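Local structure of pyocin-S2 (Pseudomonas aeruginosa, 5ODW) at residues C[103-117]-C[172-186]. The protein kills sensitive bacterial cells as a nuclease bacteriocin that breaks down chromosomal DNA and blocks lipid synthesis, this chain being its N-terminal part without the nuclease domain. Numbering follows the deposited sequence.
Sequences KSIVDALMDAKAKSL and YKAQIAILKQTSQEL
L179 and M110 run alongside one another, pointing opposite ways, at the middle of an antiparallel helix pair, a worked example of knobs-into-holes packing. The segment axes come within 9.4 Å. L179 fits among V106, L109, M110 and K113, its CD2 3.7 Å from V106 CG1; M110 in return enters the hole formed by I176, L179, K180 and S183. With CG anti to the backbone N and a bend at the last torsion (chi3 -70°), M110 lays its CE 3.5 Å from L179 O, while its SD passes across the K180 chain. V106 meets L186 tip to tip, CG2 to CD1 3.8 Å, and I176 CD1 reaches L117 CD2 at 3.7 Å.

Near L117, the Y172 ring receives S116 CB over one face, 4.1 Å from the centroid, a CH-pi contact offset toward the rim. K113 packs among Y172, Q175, I176 and L179; its chain runs past Q175, and a final bend (chi4 -61°) brings NZ to the rim of the Y172 ring, roughly level with it. A long, weak ion pair links this ammonium to E79.

S183 OG donates a hydrogen bond across the interface to the syn lone pair of D107 OD1, at 2.8 Å. D107 OD2 forms a salt bridge with K103 NZ of the same helix, 2.9 Å, which probably favours the ionised carboxylate. The chemistry implies an apolar core between helices 96-121 and 153-204, with S183, D107 and K103 toward one end and the K113 ammonium toward the other.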
# COMPACT_ATOMS: atom_id res chain seq x y z
N LYS C 103 13.16 69.07 -7.49
CA LYS C 103 11.79 68.60 -7.35
C LYS C 103 11.47 67.52 -8.39
O LYS C 103 10.98 66.46 -8.01
CB LYS C 103 10.75 69.73 -7.36
CG LYS C 103 9.36 69.27 -6.87
CD LYS C 103 8.29 70.35 -6.97
CE LYS C 103 6.91 69.78 -7.14
NZ LYS C 103 6.61 69.44 -8.56
N SER C 104 11.88 67.73 -9.64
CA SER C 104 11.57 66.78 -10.70
C SER C 104 12.14 65.40 -10.40
O SER C 104 11.49 64.39 -10.64
CB SER C 104 12.14 67.29 -12.02
OG SER C 104 11.99 68.70 -12.09
N ILE C 105 13.35 65.37 -9.88
CA ILE C 105 14.01 64.12 -9.47
C ILE C 105 13.14 63.36 -8.44
O ILE C 105 12.90 62.16 -8.63
CB ILE C 105 15.47 64.38 -8.97
CG1 ILE C 105 16.43 64.68 -10.13
CG2 ILE C 105 16.01 63.23 -8.08
CD1 ILE C 105 17.54 65.65 -9.77
N VAL C 106 12.68 64.06 -7.38
CA VAL C 106 11.81 63.57 -6.30
C VAL C 106 10.49 63.01 -6.89
O VAL C 106 10.10 61.88 -6.54
CB VAL C 106 11.58 64.67 -5.21
CG1 VAL C 106 10.41 64.32 -4.28
CG2 VAL C 106 12.86 64.94 -4.40
N ASP C 107 9.88 63.77 -7.79
CA ASP C 107 8.67 63.37 -8.51
C ASP C 107 8.90 62.18 -9.45
O ASP C 107 8.08 61.28 -9.53
CB ASP C 107 8.11 64.54 -9.31
CG ASP C 107 7.54 65.63 -8.43
OD1 ASP C 107 7.58 65.49 -7.20
OD2 ASP C 107 7.04 66.63 -8.98
N ALA C 108 10.02 62.19 -10.18
CA ALA C 108 10.39 61.11 -11.10
C ALA C 108 10.62 59.84 -10.33
O ALA C 108 10.19 58.77 -10.79
CB ALA C 108 11.63 61.47 -11.89
N LEU C 109 11.26 59.97 -9.13
CA LEU C 109 11.52 58.83 -8.24
C LEU C 109 10.21 58.33 -7.67
O LEU C 109 9.98 57.12 -7.68
CB LEU C 109 12.50 59.19 -7.12
CG LEU C 109 13.06 58.02 -6.31
CD1 LEU C 109 13.86 57.05 -7.18
CD2 LEU C 109 13.89 58.51 -5.13
N MET C 110 9.35 59.25 -7.20
CA MET C 110 8.03 58.98 -6.65
C MET C 110 7.19 58.19 -7.65
O MET C 110 6.66 57.13 -7.29
CB MET C 110 7.32 60.30 -6.31
CG MET C 110 6.33 60.18 -5.17
SD MET C 110 5.09 61.50 -5.15
CE MET C 110 6.08 62.92 -4.68
N ASP C 111 7.13 58.66 -8.89
CA ASP C 111 6.38 57.99 -9.94
C ASP C 111 6.91 56.59 -10.24
O ASP C 111 6.14 55.67 -10.48
CB ASP C 111 6.36 58.84 -11.21
CG ASP C 111 5.49 60.07 -11.08
OD1 ASP C 111 4.85 60.23 -10.03
OD2 ASP C 111 5.44 60.87 -12.03
N ALA C 112 8.23 56.44 -10.24
CA ALA C 112 8.86 55.15 -10.51
C ALA C 112 8.45 54.15 -9.44
O ALA C 112 8.18 52.99 -9.72
CB ALA C 112 10.37 55.30 -10.55
N LYS C 113 8.43 54.62 -8.20
CA LYS C 113 8.03 53.82 -7.04
C LYS C 113 6.55 53.52 -7.06
O LYS C 113 6.12 52.43 -6.68
CB LYS C 113 8.47 54.49 -5.73
CG LYS C 113 9.98 54.50 -5.60
CD LYS C 113 10.49 54.84 -4.22
CE LYS C 113 12.00 54.74 -4.19
NZ LYS C 113 12.46 53.36 -4.49
N ALA C 114 5.77 54.50 -7.54
CA ALA C 114 4.32 54.39 -7.71
C ALA C 114 3.98 53.28 -8.73
O ALA C 114 3.09 52.46 -8.47
CB ALA C 114 3.76 55.73 -8.16
N LYS C 115 4.71 53.25 -9.88
CA LYS C 115 4.55 52.28 -10.97
C LYS C 115 4.85 50.89 -10.45
O LYS C 115 4.03 49.99 -10.64
CB LYS C 115 5.51 52.63 -12.12
CG LYS C 115 5.17 51.96 -13.43
CD LYS C 115 5.11 52.98 -14.53
CE LYS C 115 5.00 52.36 -15.89
NZ LYS C 115 5.21 53.36 -16.97
N SER C 116 6.02 50.73 -9.74
CA SER C 116 6.50 49.49 -9.12
C SER C 116 5.48 48.97 -8.11
O SER C 116 5.16 47.79 -8.16
CB SER C 116 7.85 49.71 -8.43
OG SER C 116 8.78 50.37 -9.27
N LEU C 117 4.95 49.86 -7.22
CA LEU C 117 3.94 49.53 -6.20
C LEU C 117 2.64 49.11 -6.87
O LEU C 117 2.03 48.13 -6.42
CB LEU C 117 3.72 50.73 -5.24
CG LEU C 117 2.62 50.60 -4.18
CD1 LEU C 117 3.02 49.67 -3.06
CD2 LEU C 117 2.31 51.94 -3.59
N TYR C 172 7.89 50.55 -0.55
CA TYR C 172 7.45 51.45 -1.64
C TYR C 172 6.31 52.38 -1.20
O TYR C 172 6.40 53.58 -1.47
CB TYR C 172 7.01 50.65 -2.88
CG TYR C 172 8.09 49.97 -3.70
CD1 TYR C 172 9.23 50.67 -4.11
CD2 TYR C 172 7.89 48.69 -4.23
CE1 TYR C 172 10.19 50.07 -4.93
CE2 TYR C 172 8.85 48.09 -5.04
CZ TYR C 172 9.99 48.78 -5.39
OH TYR C 172 10.92 48.19 -6.22
N LYS C 173 5.25 51.85 -0.51
CA LYS C 173 4.10 52.60 0.02
C LYS C 173 4.57 53.72 0.96
O LYS C 173 4.05 54.83 0.89
CB LYS C 173 3.14 51.67 0.80
CG LYS C 173 1.76 51.43 0.17
CD LYS C 173 0.90 50.51 1.05
CE LYS C 173 -0.28 49.86 0.36
NZ LYS C 173 -0.67 48.57 1.01
N ALA C 174 5.54 53.41 1.85
CA ALA C 174 6.13 54.32 2.83
C ALA C 174 7.08 55.35 2.19
O ALA C 174 7.14 56.49 2.65
CB ALA C 174 6.86 53.54 3.90
N GLN C 175 7.84 54.92 1.15
CA GLN C 175 8.78 55.77 0.41
C GLN C 175 8.06 56.89 -0.33
O GLN C 175 8.60 58.00 -0.40
CB GLN C 175 9.63 54.95 -0.56
CG GLN C 175 10.80 54.23 0.12
CD GLN C 175 11.73 53.55 -0.84
OE1 GLN C 175 12.93 53.79 -0.85
NE2 GLN C 175 11.21 52.63 -1.64
N ILE C 176 6.85 56.60 -0.87
CA ILE C 176 6.01 57.58 -1.58
C ILE C 176 5.57 58.67 -0.58
O ILE C 176 5.60 59.85 -0.93
CB ILE C 176 4.83 56.91 -2.35
CG1 ILE C 176 5.37 55.97 -3.46
CG2 ILE C 176 3.91 57.98 -2.98
CD1 ILE C 176 4.46 54.94 -3.93
N ALA C 177 5.23 58.28 0.67
CA ALA C 177 4.85 59.19 1.75
C ALA C 177 6.00 60.15 2.06
O ALA C 177 5.77 61.36 2.21
CB ALA C 177 4.48 58.39 2.99
N ILE C 178 7.24 59.61 2.11
CA ILE C 178 8.48 60.37 2.36
C ILE C 178 8.72 61.36 1.21
O ILE C 178 9.09 62.51 1.48
CB ILE C 178 9.74 59.47 2.62
CG1 ILE C 178 9.54 58.55 3.85
CG2 ILE C 178 10.98 60.34 2.77
CD1 ILE C 178 10.67 57.62 4.14
N LEU C 179 8.53 60.91 -0.05
CA LEU C 179 8.74 61.72 -1.24
C LEU C 179 7.66 62.78 -1.43
O LEU C 179 7.98 63.84 -1.95
CB LEU C 179 8.93 60.87 -2.51
CG LEU C 179 10.23 60.07 -2.58
CD1 LEU C 179 10.08 58.86 -3.49
CD2 LEU C 179 11.39 60.94 -3.02
N LYS C 180 6.41 62.51 -0.98
CA LYS C 180 5.29 63.47 -1.03
C LYS C 180 5.61 64.66 -0.12
O LYS C 180 5.42 65.81 -0.53
CB LYS C 180 3.97 62.79 -0.58
CG LYS C 180 2.81 62.98 -1.55
CD LYS C 180 2.54 61.72 -2.38
CE LYS C 180 1.35 61.86 -3.30
NZ LYS C 180 1.08 60.59 -4.03
N GLN C 181 6.13 64.38 1.09
CA GLN C 181 6.54 65.38 2.08
C GLN C 181 7.78 66.13 1.61
O GLN C 181 7.85 67.34 1.82
CB GLN C 181 6.77 64.73 3.46
CG GLN C 181 7.05 65.75 4.58
CD GLN C 181 7.12 65.16 5.97
OE1 GLN C 181 6.86 63.97 6.16
NE2 GLN C 181 7.46 65.96 6.99
N THR C 182 8.74 65.42 0.97
CA THR C 182 9.95 66.04 0.41
C THR C 182 9.58 66.97 -0.75
O THR C 182 10.07 68.10 -0.79
CB THR C 182 11.02 65.00 0.08
OG1 THR C 182 11.41 64.35 1.29
CG2 THR C 182 12.26 65.62 -0.57
N SER C 183 8.66 66.52 -1.64
CA SER C 183 8.13 67.27 -2.78
C SER C 183 7.34 68.50 -2.33
O SER C 183 7.51 69.56 -2.93
CB SER C 183 7.24 66.39 -3.65
OG SER C 183 7.06 66.96 -4.93
N GLN C 184 6.51 68.37 -1.27
CA GLN C 184 5.73 69.49 -0.73
C GLN C 184 6.65 70.61 -0.23
O GLN C 184 6.51 71.76 -0.65
CB GLN C 184 4.79 69.02 0.39
CG GLN C 184 3.35 68.78 -0.09
CD GLN C 184 2.55 70.04 -0.42
OE1 GLN C 184 1.54 69.98 -1.14
NE2 GLN C 184 2.92 71.20 0.12
N GLU C 185 7.64 70.25 0.59
CA GLU C 185 8.64 71.18 1.11
C GLU C 185 9.37 71.92 -0.03
O GLU C 185 9.66 73.11 0.10
CB GLU C 185 9.64 70.42 1.99
CG GLU C 185 9.11 70.05 3.37
CD GLU C 185 9.69 68.81 4.03
OE1 GLU C 185 10.78 68.35 3.62
OE2 GLU C 185 9.05 68.30 4.98
N LEU C 186 9.65 71.21 -1.16
CA LEU C 186 10.35 71.80 -2.30
C LEU C 186 9.58 72.97 -2.93
O LEU C 186 10.21 74.01 -3.18
CB LEU C 186 10.77 70.75 -3.35
CG LEU C 186 11.89 69.77 -2.92
CD1 LEU C 186 11.85 68.50 -3.72
CD2 LEU C 186 13.27 70.38 -3.00